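Local coordinates for fiber protein (Human adenovirus 14, PDB 3F0Y) that forms the trimeric knob that ends the adenovirus fibre and probably engages the cellular receptor CD46 during attachment, at residues Ala26-Met31 against Asn37-Ile42; Asn63-Leu68 against Ile74-Glu79; Leu45-Ala50 against Lys116-Ser121; Leu99-Gly104 against Ala111-Lys116. All blocks are in the same frame, centred on the assembly; numbering follows the deposited sequence.

In the fold
All four contacts lie in one knob domain, whose two antiparallel sheets form a beta sandwich. Interactions 1 and 2 adjoin, centres about 9 Å apart: Met30 of interaction 1 packs against the Phe76 ring of interaction 2, and Met31 reaches the backbone of Phe65. Interactions 3 and 4 form a second pair, about 12 Å apart between centres, on the opposite side of the chain's centre from interaction 2. They share Lys116 and meet where Lys47 NZ probably hydrogen-bonds Asn114 O and Phe118 packs on His101. Strand 39-48 runs between the pairs, carrying interaction 1 near its start and interaction 3 near its end, with centres about 23 Å apart. Interactions 3 and 4 both touch the third subunit.

Interaction 1: Ala26-Met31 against Asn37-Ile42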
loop_
_atom_site.group_PDB
_atom_site.type_symbol
_atom_site.label_atom_id
_atom_site.label_comp_id
_atom_site.label_asym_id
_atom_site.label_seq_id
_atom_site.Cartn_x
_atom_site.Cartn_y
_atom_site.Cartn_z
ATOM N N ALA A 26 -22.536 -3.512 16.164
ATOM C CA ALA A 26 -22.381 -3.852 14.755
ATOM C C ALA A 26 -23.023 -2.773 13.882
ATOM O O ALA A 26 -24.159 -2.362 14.128
ATOM C CB ALA A 26 -23.006 -5.211 14.468
ATOM N N ASN A 27 -22.281 -2.309 12.879
ATOM C CA ASN A 27 -22.744 -1.248 11.981
ATOM C C ASN A 27 -23.005 -1.746 10.561
ATOM O O ASN A 27 -23.353 -0.961 9.677
ATOM C CB ASN A 27 -21.726 -0.096 11.948
ATOM C CG ASN A 27 -20.384 -0.503 11.342
ATOM O OD1 ASN A 27 -20.182 -1.653 10.955
ATOM N ND2 ASN A 27 -19.460 0.449 11.264
ATOM N N CYS A 28 -22.846 -3.051 10.352
ATOM C CA CYS A 28 -22.854 -3.621 9.013
ATOM C C CYS A 28 -23.587 -4.961 8.971
ATOM O O CYS A 28 -23.403 -5.804 9.850
ATOM C CB CYS A 28 -21.412 -3.797 8.531
ATOM S SG CYS A 28 -21.240 -4.480 6.876
ATOM N N GLN A 29 -24.428 -5.134 7.955
ATOM C CA GLN A 29 -25.068 -6.417 7.676
ATOM C C GLN A 29 -24.398 -7.035 6.450
ATOM O O GLN A 29 -24.783 -6.766 5.310
ATOM C CB GLN A 29 -26.572 -6.240 7.447
ATOM C CG GLN A 29 -27.319 -7.558 7.243
ATOM C CD GLN A 29 -28.826 -7.386 7.172
ATOM O OE1 GLN A 29 -29.386 -6.439 7.726
ATOM N NE2 GLN A 29 -29.490 -8.312 6.490
ATOM N N MET A 30 -23.382 -7.855 6.703
ATOM C CA MET A 30 -22.583 -8.461 5.643
ATOM C C MET A 30 -23.301 -9.625 4.960
ATOM O O MET A 30 -23.376 -9.677 3.734
ATOM C CB MET A 30 -21.247 -8.946 6.213
ATOM C CG MET A 30 -20.204 -9.269 5.159
ATOM S SD MET A 30 -19.525 -7.792 4.387
ATOM C CE MET A 30 -18.424 -7.222 5.678
ATOM N N MET A 31 -23.823 -10.556 5.754
ATOM C CA MET A 31 -24.400 -11.789 5.213
ATOM C C MET A 31 -25.852 -11.600 4.779
ATOM O O MET A 31 -26.613 -10.871 5.420
ATOM C CB MET A 31 -24.325 -12.909 6.247
ATOM C CG MET A 31 -22.922 -13.204 6.734
ATOM S SD MET A 31 -22.866 -14.616 7.847
ATOM C CE MET A 31 -23.818 -14.014 9.234
ATOM N N ASN A 37 -27.658 -6.265 11.759
ATOM C CA ASN A 37 -26.211 -6.091 11.622
ATOM C C ASN A 37 -25.465 -7.254 12.259
ATOM O O ASN A 37 -25.749 -7.632 13.397
ATOM C CB ASN A 37 -25.750 -4.770 12.247
ATOM C CG ASN A 37 -26.260 -3.554 11.495
ATOM O OD1 ASN A 37 -26.895 -3.674 10.447
ATOM N ND2 ASN A 37 -25.985 -2.370 12.032
ATOM N N ASP A 38 -24.514 -7.817 11.515
ATOM C CA ASP A 38 -23.788 -9.014 11.950
ATOM C C ASP A 38 -22.287 -8.788 12.167
ATOM O O ASP A 38 -21.581 -9.702 12.592
ATOM C CB ASP A 38 -24.019 -10.170 10.963
ATOM C CG ASP A 38 -23.707 -9.794 9.518
ATOM O OD1 ASP A 38 -23.041 -8.762 9.282
ATOM O OD2 ASP A 38 -24.137 -10.536 8.612
ATOM N N CYS A 39 -21.800 -7.581 11.882
ATOM C CA CYS A 39 -20.379 -7.277 12.044
ATOM C C CYS A 39 -20.108 -5.778 12.104
ATOM O O CYS A 39 -20.986 -4.958 11.828
ATOM C CB CYS A 39 -19.568 -7.889 10.897
ATOM S SG CYS A 39 -19.872 -7.126 9.292
ATOM N N LYS A 40 -18.879 -5.437 12.476
ATOM C CA LYS A 40 -18.399 -4.063 12.422
ATOM C C LYS A 40 -17.520 -3.907 11.186
ATOM O O LYS A 40 -16.473 -4.548 11.084
ATOM C CB LYS A 40 -17.585 -3.724 13.669
ATOM C CG LYS A 40 -18.295 -3.976 14.985
ATOM C CD LYS A 40 -17.348 -3.767 16.154
ATOM C CE LYS A 40 -17.970 -4.212 17.467
ATOM N NZ LYS A 40 -17.115 -3.842 18.628
ATOM N N LEU A 41 -17.958 -3.078 10.241
ATOM C CA LEU A 41 -17.125 -2.705 9.104
ATOM C C LEU A 41 -16.319 -1.484 9.516
ATOM O O LEU A 41 -16.887 -0.438 9.833
ATOM C CB LEU A 41 -17.980 -2.388 7.874
ATOM C CG LEU A 41 -17.234 -2.001 6.591
ATOM C CD1 LEU A 41 -16.430 -3.178 6.054
ATOM C CD2 LEU A 41 -18.207 -1.492 5.539
ATOM N N ILE A 42 -14.998 -1.632 9.536
ATOM C CA ILE A 42 -14.099 -0.521 9.808
ATOM C C ILE A 42 -13.588 -0.019 8.460
ATOM O O ILE A 42 -12.842 -0.716 7.775
ATOM C CB ILE A 42 -12.914 -0.937 10.709
ATOM C CG1 ILE A 42 -13.405 -1.713 11.938
ATOM C CG2 ILE A 42 -12.123 0.291 11.144
ATOM C CD1 ILE A 42 -14.389 -0.951 12.803
HETATM O O HOH W 1 -29.378 -4.377 9.338
#
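Cys28 O is gripped by two consecutive backbone amides, Asp38 N at 2.8 Å and Cys39 N at 3.1 Å. Facing it, Cys39 O receives weak bonds from both Asn27 N and Cys28 N, so each side of this single antiparallel bridge has a classic beta bulge. The side chains carry the pairing past it in both directions. Asn27 lays its amide against the backbone of Leu41 like a clamp: OD1 takes Leu41 N at 2.7 Å on an in-plane lone pair, and ND2 gives a nearly straight bond (169°) to Leu41 O at 3.1 Å. At the other end the Asp38 carboxylate accepts two successive amides, OD1 from Met30 N at 2.8 Å and OD2 from Met31 N at 2.9 Å, both on the syn side; Ser34 also bonds OD2. With chi1 at 53°, Asp38 CG lies between its own N and carbonyl carbon, which turns the carboxylate toward Met30 and Met31. Asn37 ND2 reaches Ala26 O from above the carbonyl plane at 2.8 Å. The contact thus fastens the loop after strand 16-18 to the start of strand 39-48, while Met30 reaches Val58 of strand 51-60, Phe65 of helix 63-66 and Ala78 of strand 73-82.

Interaction 2: Asn63-Leu68 against Ile74-Glu79; sequences NNFNML and INFTAE
Phe65, on the short helix 63-66, turns the edge of its ring onto the face of Phe76 in a T-shaped stack, with centroids 5.1 Å apart and planes at 72°. CE1 stands over the centre of the Phe76 ring, and CZ comes 3.9 Å from Phe76 CE2. The ring gets there because CG is anti to the backbone N of Phe65 (chi1 -176°), carrying it off the helix toward the strand. The contact bridges two parts of the knob's beta sandwich: helix 63-66 lies in the connection leaving strand 51-60 of one sheet, and strand 73-82 is an edge strand of the other sheet within this chain. Trp177, on the neighbouring strand 171-180, also meets the Phe76 ring. One helical turn on from Phe65, Leu68 splits its two methyls between two partners. CD2 meets Ile74 CD1 at 3.6 Å, the two side chains crossing at about a right angle, whereas CD1 lies 4.1 Å from Phe76 CD1. The backbone of Leu68 joins in as well, its O lying 3.4 Å from Ile74 CG1 in plain packing. A bound imidazole, probably picked up from the crystallisation solution, lies about 3 Å from the Leu68 side chain.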
loop_
_atom_site.group_PDB
_atom_site.type_symbol
_atom_site.label_atom_id
_atom_site.label_comp_id
_atom_site.label_asym_id
_atom_site.label_seq_id
_atom_site.Cartn_x
_atom_site.Cartn_y
_atom_site.Cartn_z
ATOM N N ASN A 63 -22.816 -14.789 15.618
ATOM C CA ASN A 63 -22.262 -16.137 15.673
ATOM C C ASN A 63 -22.068 -16.728 14.279
ATOM O O ASN A 63 -21.008 -17.273 13.975
ATOM C CB ASN A 63 -23.161 -17.057 16.502
ATOM C CG ASN A 63 -22.610 -18.467 16.604
ATOM O OD1 ASN A 63 -23.258 -19.431 16.193
ATOM N ND2 ASN A 63 -21.397 -18.592 17.135
ATOM N N ASN A 64 -23.093 -16.609 13.438
ATOM C CA ASN A 64 -23.046 -17.160 12.085
ATOM C C ASN A 64 -21.932 -16.558 11.236
ATOM O O ASN A 64 -21.295 -17.267 10.456
ATOM C CB ASN A 64 -24.395 -16.990 11.379
ATOM C CG ASN A 64 -25.445 -17.973 11.876
ATOM O OD1 ASN A 64 -25.159 -18.857 12.684
ATOM N ND2 ASN A 64 -26.670 -17.823 11.385
ATOM N N PHE A 65 -21.699 -15.256 11.386
ATOM C CA PHE A 65 -20.603 -14.600 10.675
ATOM C C PHE A 65 -19.247 -15.055 11.208
ATOM O O PHE A 65 -18.346 -15.372 10.431
ATOM C CB PHE A 65 -20.712 -13.078 10.765
ATOM C CG PHE A 65 -19.669 -12.358 9.962
ATOM C CD1 PHE A 65 -19.773 -12.283 8.581
ATOM C CD2 PHE A 65 -18.574 -11.778 10.582
ATOM C CE1 PHE A 65 -18.807 -11.629 7.829
ATOM C CE2 PHE A 65 -17.600 -11.120 9.838
ATOM C CZ PHE A 65 -17.720 -11.044 8.459
ATOM N N ASN A 66 -19.109 -15.081 12.530
ATOM C CA ASN A 66 -17.874 -15.531 13.165
ATOM C C ASN A 66 -17.542 -16.986 12.849
ATOM O O ASN A 66 -16.373 -17.344 12.724
ATOM C CB ASN A 66 -17.942 -15.329 14.684
ATOM C CG ASN A 66 -17.815 -13.871 15.083
ATOM O OD1 ASN A 66 -17.221 -13.071 14.363
ATOM N ND2 ASN A 66 -18.363 -13.522 16.239
ATOM N N MET A 67 -18.575 -17.812 12.701
ATOM C CA MET A 67 -18.387 -19.226 12.383
ATOM C C MET A 67 -18.020 -19.482 10.919
ATOM O O MET A 67 -17.710 -20.617 10.559
ATOM C CB MET A 67 -19.635 -20.029 12.762
ATOM C CG MET A 67 -19.807 -20.223 14.264
ATOM S SD MET A 67 -18.480 -21.180 15.022
ATOM C CE MET A 67 -18.775 -22.794 14.298
ATOM N N LEU A 68 -18.044 -18.445 10.079
ATOM C CA LEU A 68 -17.587 -18.578 8.691
ATOM C C LEU A 68 -16.124 -19.022 8.626
ATOM O O LEU A 68 -15.708 -19.657 7.659
ATOM C CB LEU A 68 -17.770 -17.270 7.913
ATOM C CG LEU A 68 -19.202 -16.774 7.693
ATOM C CD1 LEU A 68 -19.186 -15.482 6.892
ATOM C CD2 LEU A 68 -20.067 -17.822 7.001
ATOM N N ILE A 74 -15.549 -19.680 1.402
ATOM C CA ILE A 74 -16.355 -18.563 1.877
ATOM C C ILE A 74 -16.151 -17.355 0.982
ATOM O O ILE A 74 -15.050 -17.119 0.482
ATOM C CB ILE A 74 -15.967 -18.171 3.321
ATOM C CG1 ILE A 74 -16.417 -19.241 4.318
ATOM C CG2 ILE A 74 -16.576 -16.824 3.708
ATOM C CD1 ILE A 74 -17.921 -19.344 4.476
ATOM N N ASN A 75 -17.229 -16.611 0.768
ATOM C CA ASN A 75 -17.134 -15.263 0.236
ATOM C C ASN A 75 -18.213 -14.382 0.855
ATOM O O ASN A 75 -19.334 -14.837 1.110
ATOM C CB ASN A 75 -17.226 -15.251 -1.294
ATOM C CG ASN A 75 -18.599 -15.628 -1.803
ATOM O OD1 ASN A 75 -19.361 -14.770 -2.249
ATOM N ND2 ASN A 75 -18.929 -16.913 -1.732
ATOM N N PHE A 76 -17.859 -13.132 1.130
ATOM C CA PHE A 76 -18.827 -12.148 1.587
ATOM C C PHE A 76 -18.419 -10.767 1.100
ATOM O O PHE A 76 -17.229 -10.452 1.022
ATOM C CB PHE A 76 -18.991 -12.187 3.112
ATOM C CG PHE A 76 -17.704 -12.048 3.880
ATOM C CD1 PHE A 76 -16.993 -13.169 4.280
ATOM C CD2 PHE A 76 -17.220 -10.794 4.229
ATOM C CE1 PHE A 76 -15.812 -13.045 4.998
ATOM C CE2 PHE A 76 -16.040 -10.662 4.948
ATOM C CZ PHE A 76 -15.337 -11.790 5.334
ATOM N N THR A 77 -19.417 -9.960 0.759
ATOM C CA THR A 77 -19.189 -8.680 0.106
ATOM C C THR A 77 -19.814 -7.539 0.895
ATOM O O THR A 77 -20.970 -7.623 1.312
ATOM C CB THR A 77 -19.771 -8.681 -1.318
ATOM O OG1 THR A 77 -19.149 -9.719 -2.083
ATOM C CG2 THR A 77 -19.539 -7.338 -2.006
ATOM N N ALA A 78 -19.030 -6.486 1.109
ATOM C CA ALA A 78 -19.537 -5.230 1.640
ATOM C C ALA A 78 -19.839 -4.336 0.445
ATOM O O ALA A 78 -18.922 -3.880 -0.236
ATOM C CB ALA A 78 -18.511 -4.582 2.550
ATOM N N GLU A 79 -21.125 -4.120 0.181
ATOM C CA GLU A 79 -21.568 -3.257 -0.907
ATOM C C GLU A 79 -21.896 -1.881 -0.344
ATOM O O GLU A 79 -22.776 -1.750 0.506
ATOM C CB GLU A 79 -22.811 -3.834 -1.580
ATOM C CG GLU A 79 -22.578 -5.136 -2.324
ATOM C CD GLU A 79 -23.796 -5.563 -3.117
ATOM O OE1 GLU A 79 -24.902 -5.593 -2.539
ATOM O OE2 GLU A 79 -23.651 -5.867 -4.321
#

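Interaction 3: Leu45-Ala50 against Lys116-Ser121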
loop_
_atom_site.group_PDB
_atom_site.type_symbol
_atom_site.label_atom_id
_atom_site.label_comp_id
_atom_site.label_asym_id
_atom_site.label_seq_id
_atom_site.Cartn_x
_atom_site.Cartn_y
_atom_site.Cartn_z
ATOM N N LEU A 45 -11.512 6.325 4.718
ATOM C CA LEU A 45 -11.164 6.917 3.431
ATOM C C LEU A 45 -10.418 8.215 3.695
ATOM O O LEU A 45 -10.971 9.135 4.297
ATOM C CB LEU A 45 -12.425 7.205 2.614
ATOM C CG LEU A 45 -13.380 6.031 2.387
ATOM C CD1 LEU A 45 -14.653 6.516 1.720
ATOM C CD2 LEU A 45 -12.712 4.938 1.555
ATOM N N VAL A 46 -9.166 8.284 3.253
ATOM C CA VAL A 46 -8.353 9.480 3.436
ATOM C C VAL A 46 -8.001 10.101 2.091
ATOM O O VAL A 46 -7.532 9.413 1.185
ATOM C CB VAL A 46 -7.061 9.173 4.206
ATOM C CG1 VAL A 46 -6.244 10.447 4.399
ATOM C CG2 VAL A 46 -7.387 8.535 5.549
ATOM N N LYS A 47 -8.232 11.406 1.973
ATOM C CA LYS A 47 -7.869 12.151 0.771
ATOM C C LYS A 47 -6.361 12.332 0.703
ATOM O O LYS A 47 -5.766 12.945 1.589
ATOM C CB LYS A 47 -8.556 13.516 0.753
ATOM C CG LYS A 47 -10.017 13.439 0.368
ATOM C CD LYS A 47 -10.717 14.762 0.577
ATOM C CE LYS A 47 -12.067 14.753 -0.093
ATOM N NZ LYS A 47 -12.869 15.958 0.241
ATOM N N THR A 48 -5.754 11.791 -0.350
ATOM C CA THR A 48 -4.308 11.845 -0.540
ATOM C C THR A 48 -3.994 12.293 -1.967
ATOM O O THR A 48 -3.803 11.469 -2.866
ATOM C CB THR A 48 -3.658 10.475 -0.255
ATOM O OG1 THR A 48 -4.247 9.476 -1.093
ATOM C CG2 THR A 48 -3.858 10.081 1.201
ATOM N N GLY A 49 -3.949 13.609 -2.165
ATOM C CA GLY A 49 -3.759 14.188 -3.492
ATOM C C GLY A 49 -4.912 13.831 -4.411
ATOM O O GLY A 49 -6.074 13.980 -4.040
ATOM N N ALA A 50 -4.591 13.332 -5.600
ATOM C CA ALA A 50 -5.607 12.907 -6.566
ATOM C C ALA A 50 -6.258 11.573 -6.194
ATOM O O ALA A 50 -7.224 11.158 -6.833
ATOM C CB ALA A 50 -4.997 12.811 -7.954
ATOM N N LYS A 116 -18.412 14.260 -1.844
ATOM C CA LYS A 116 -18.327 13.752 -3.211
ATOM C C LYS A 116 -16.889 13.457 -3.648
ATOM O O LYS A 116 -16.655 12.542 -4.436
ATOM C CB LYS A 116 -18.976 14.741 -4.183
ATOM C CG LYS A 116 -19.375 14.124 -5.507
ATOM C CD LYS A 116 -20.294 15.039 -6.306
ATOM C CE LYS A 116 -19.516 16.006 -7.165
ATOM N NZ LYS A 116 -18.943 15.337 -8.365
ATOM N N SER A 117 -15.929 14.219 -3.128
ATOM C CA SER A 117 -14.524 14.030 -3.492
ATOM C C SER A 117 -13.834 12.878 -2.748
ATOM O O SER A 117 -12.640 12.661 -2.928
ATOM C CB SER A 117 -13.741 15.331 -3.303
ATOM O OG SER A 117 -13.983 15.894 -2.031
ATOM N N PHE A 118 -14.574 12.151 -1.914
ATOM C CA PHE A 118 -14.104 10.871 -1.377
ATOM C C PHE A 118 -14.489 9.711 -2.297
ATOM O O PHE A 118 -14.002 8.596 -2.124
ATOM C CB PHE A 118 -14.687 10.612 0.015
ATOM C CG PHE A 118 -14.080 11.455 1.095
ATOM C CD1 PHE A 118 -14.670 12.655 1.475
ATOM C CD2 PHE A 118 -12.926 11.044 1.744
ATOM C CE1 PHE A 118 -14.109 13.432 2.483
ATOM C CE2 PHE A 118 -12.362 11.814 2.748
ATOM C CZ PHE A 118 -12.953 13.009 3.118
ATOM N N MET A 119 -15.362 9.977 -3.266
ATOM C CA MET A 119 -15.939 8.926 -4.099
ATOM C C MET A 119 -14.987 8.453 -5.188
ATOM O O MET A 119 -14.120 9.207 -5.626
ATOM C CB MET A 119 -17.222 9.426 -4.763
ATOM C CG MET A 119 -18.326 9.804 -3.792
ATOM S SD MET A 119 -18.911 8.378 -2.865
ATOM C CE MET A 119 -17.944 8.514 -1.367
ATOM N N PRO A 120 -15.161 7.199 -5.643
ATOM C CA PRO A 120 -14.400 6.723 -6.796
ATOM C C PRO A 120 -14.822 7.452 -8.066
ATOM O O PRO A 120 -16.016 7.545 -8.360
ATOM C CB PRO A 120 -14.763 5.235 -6.872
ATOM C CG PRO A 120 -16.077 5.129 -6.202
ATOM C CD PRO A 120 -16.068 6.162 -5.119
ATOM N N SER A 121 -13.840 7.979 -8.793
ATOM C CA SER A 121 -14.090 8.737 -10.013
ATOM C C SER A 121 -14.890 7.929 -11.029
ATOM O O SER A 121 -14.533 6.796 -11.349
ATOM C CB SER A 121 -12.763 9.174 -10.644
ATOM O OG SER A 121 -12.956 9.636 -11.968
#
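Near its far end, strand 39-48 of the sandwich receives the end of a 3-10 turn, through residue 118, from the long loop that leads into strand 137-145. The two segments are 66 residues apart in sequence and are joined chiefly by one lysine laid across a phenylalanine. Lys47 runs out extended over one face of the Phe118 ring, chain and ring crossing at about a right angle. Its methylenes take up the contact in turn: CG lies 3.7 Å from Phe118 CE2, CD 3.8 Å from Phe118 CZ, and CE makes a CH-pi contact 3.6 Å from the ring centroid, 15° off the normal. Beyond the ring, Lys47 NZ reaches Ser117 OG in a hydrogen bond modelled at a short 2.5 Å, a length best treated as doubtful. Leu45, two residues back on the strand, meets the CD2-CE2 side of the ring, away from Lys47 NZ: its CB lies 4.0 Å from Phe118 CD2, and its carbonyl O approaches Phe118 CE2 at 3.4 Å. Asn114 O also accepts from Lys47 NZ, and Ser117 OG is also hydrogen-bonded to the Asp208 side chain. The lysine therefore works in two ways, its aliphatic length packing on an aromatic face and its ammonium meeting hydroxyl and carbonyl oxygens, and the Asp208 carboxylate, one step away through Ser117 OG, may help offset its charge.

Interaction 4: Leu99-Gly104 against Ala111-Lys116; sequences LNHKSG and AITNAK
This is a loop-to-loop contact within the long connection between strands 73-82 and 137-145, closing the base of an excursion whose far part is the small hairpin of strands 102-103 and 106-107. Its one direct hydrogen bond runs from Thr113 N to His101 NE2, 3.0 Å long and somewhat bent (138°), with the donor lying at the ring edge and in the ring plane. Ile112 fills in beside it. Its CG2 methyl lies 3.6 Å from His101 NE2, CG1 passes 3.9 Å from Asn100 OD1, and CD1 reaches back to within 3.2 Å of Leu99 O. This spread follows from a CG1 set anti to the carbonyl carbon (chi1 -63°), which directs one branch to Leu99 and Asn100 and leaves the other with the imidazole. Asn100 OD1 has two donors: the amide of the next residue, His101 N, at 2.7 Å, and a water at 2.6 Å that also donates to Ala111 O at 2.8 Å, so the solvent molecule bridges the segments. Asn100 ND2 adds a bond to Gly110 O, which helps fix the turn of the amide. The residue after His101, Lys102, where the hairpin begins, forms a salt bridge with Asp207 of the third subunit. On the imidazole, the second nitrogen, His101 ND1, is hydrogen-bonded to Thr16 O, a carbonyl that can only accept, whereas NE2 accepts from Thr113. The ring is thus held at both nitrogens, and the pattern suggests a neutral histidine carrying its proton on ND1.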
loop_
_atom_site.group_PDB
_atom_site.type_symbol
_atom_site.label_atom_id
_atom_site.label_comp_id
_atom_site.label_asym_id
_atom_site.label_seq_id
_atom_site.Cartn_x
_atom_site.Cartn_y
_atom_site.Cartn_z
ATOM N N LEU A 99 -21.032 7.364 7.039
ATOM C CA LEU A 99 -19.673 7.780 7.352
ATOM C C LEU A 99 -19.676 9.259 7.718
ATOM O O LEU A 99 -20.548 10.015 7.284
ATOM C CB LEU A 99 -18.747 7.558 6.154
ATOM C CG LEU A 99 -18.656 6.138 5.593
ATOM C CD1 LEU A 99 -17.913 6.148 4.264
ATOM C CD2 LEU A 99 -17.980 5.201 6.587
ATOM N N ASN A 100 -18.701 9.659 8.523
ATOM C CA ASN A 100 -18.471 11.068 8.813
ATOM C C ASN A 100 -16.977 11.301 9.022
ATOM O O ASN A 100 -16.173 10.375 8.889
ATOM C CB ASN A 100 -19.287 11.510 10.034
ATOM C CG ASN A 100 -19.708 12.974 9.960
ATOM O OD1 ASN A 100 -18.869 13.869 9.855
ATOM N ND2 ASN A 100 -21.010 13.220 10.022
ATOM N N HIS A 101 -16.607 12.538 9.337
ATOM C CA HIS A 101 -15.207 12.909 9.493
ATOM C C HIS A 101 -14.599 12.405 10.795
ATOM O O HIS A 101 -15.299 11.874 11.659
ATOM C CB HIS A 101 -15.059 14.428 9.395
ATOM C CG HIS A 101 -15.369 14.971 8.037
ATOM N ND1 HIS A 101 -14.803 14.459 6.890
ATOM C CD2 HIS A 101 -16.174 15.983 7.640
ATOM C CE1 HIS A 101 -15.250 15.130 5.845
ATOM N NE2 HIS A 101 -16.084 16.060 6.274
ATOM N N LYS A 102 -13.284 12.566 10.916
ATOM C CA LYS A 102 -12.562 12.181 12.121
ATOM C C LYS A 102 -12.914 13.108 13.280
ATOM O O LYS A 102 -12.935 14.328 13.128
ATOM C CB LYS A 102 -11.048 12.205 11.878
ATOM C CG LYS A 102 -10.215 11.776 13.082
ATOM C CD LYS A 102 -8.730 11.757 12.759
ATOM C CE LYS A 102 -7.877 11.751 14.023
ATOM N NZ LYS A 102 -8.082 10.534 14.853
ATOM N N SER A 103 -13.203 12.508 14.427
ATOM C CA SER A 103 -13.379 13.238 15.677
ATOM C C SER A 103 -12.791 12.374 16.782
ATOM O O SER A 103 -13.495 11.586 17.414
ATOM C CB SER A 103 -14.857 13.528 15.935
ATOM O OG SER A 103 -15.032 14.180 17.180
ATOM N N GLY A 104 -11.486 12.514 16.994
ATOM C CA GLY A 104 -10.751 11.585 17.839
ATOM C C GLY A 104 -10.783 10.197 17.216
ATOM O O GLY A 104 -10.508 10.041 16.024
ATOM N N ALA A 111 -22.117 18.193 9.581
ATOM C CA ALA A 111 -22.197 18.024 8.133
ATOM C C ALA A 111 -20.861 17.541 7.581
ATOM O O ALA A 111 -19.818 17.718 8.214
ATOM C CB ALA A 111 -22.595 19.333 7.470
ATOM N N ILE A 112 -20.903 16.933 6.398
ATOM C CA ILE A 112 -19.704 16.410 5.748
ATOM C C ILE A 112 -19.223 17.382 4.675
ATOM O O ILE A 112 -19.960 17.710 3.744
ATOM C CB ILE A 112 -19.968 15.023 5.123
ATOM C CG1 ILE A 112 -20.321 14.012 6.217
ATOM C CG2 ILE A 112 -18.749 14.544 4.338
ATOM C CD1 ILE A 112 -20.887 12.715 5.691
ATOM N N THR A 113 -17.988 17.854 4.829
ATOM C CA THR A 113 -17.348 18.721 3.848
ATOM C C THR A 113 -16.832 17.914 2.660
ATOM O O THR A 113 -16.057 16.971 2.835
ATOM C CB THR A 113 -16.156 19.477 4.469
ATOM O OG1 THR A 113 -16.583 20.169 5.648
ATOM C CG2 THR A 113 -15.575 20.473 3.477
ATOM N N ASN A 114 -17.266 18.293 1.459
ATOM C CA ASN A 114 -16.766 17.710 0.214
ATOM C C ASN A 114 -16.826 16.177 0.208
ATOM O O ASN A 114 -15.834 15.505 -0.079
ATOM C CB ASN A 114 -15.335 18.198 -0.051
ATOM C CG ASN A 114 -15.258 19.697 -0.282
ATOM O OD1 ASN A 114 -16.186 20.308 -0.816
ATOM N ND2 ASN A 114 -14.138 20.297 0.110
ATOM N N ALA A 115 -17.999 15.641 0.529
ATOM C CA ALA A 115 -18.210 14.192 0.574
ATOM C C ALA A 115 -17.999 13.551 -0.795
ATOM O O ALA A 115 -17.464 12.446 -0.894
ATOM C CB ALA A 115 -19.606 13.877 1.088
ATOM N N LYS A 116 -18.412 14.260 -1.844
ATOM C CA LYS A 116 -18.327 13.752 -3.211
ATOM C C LYS A 116 -16.889 13.457 -3.648
ATOM O O LYS A 116 -16.655 12.542 -4.436
ATOM C CB LYS A 116 -18.976 14.741 -4.183
ATOM C CG LYS A 116 -19.375 14.124 -5.507
ATOM C CD LYS A 116 -20.294 15.039 -6.306
ATOM C CE LYS A 116 -19.516 16.006 -7.165
ATOM N NZ LYS A 116 -18.943 15.337 -8.365
HETATM O O HOH W 2 -18.909 16.391 10.454
#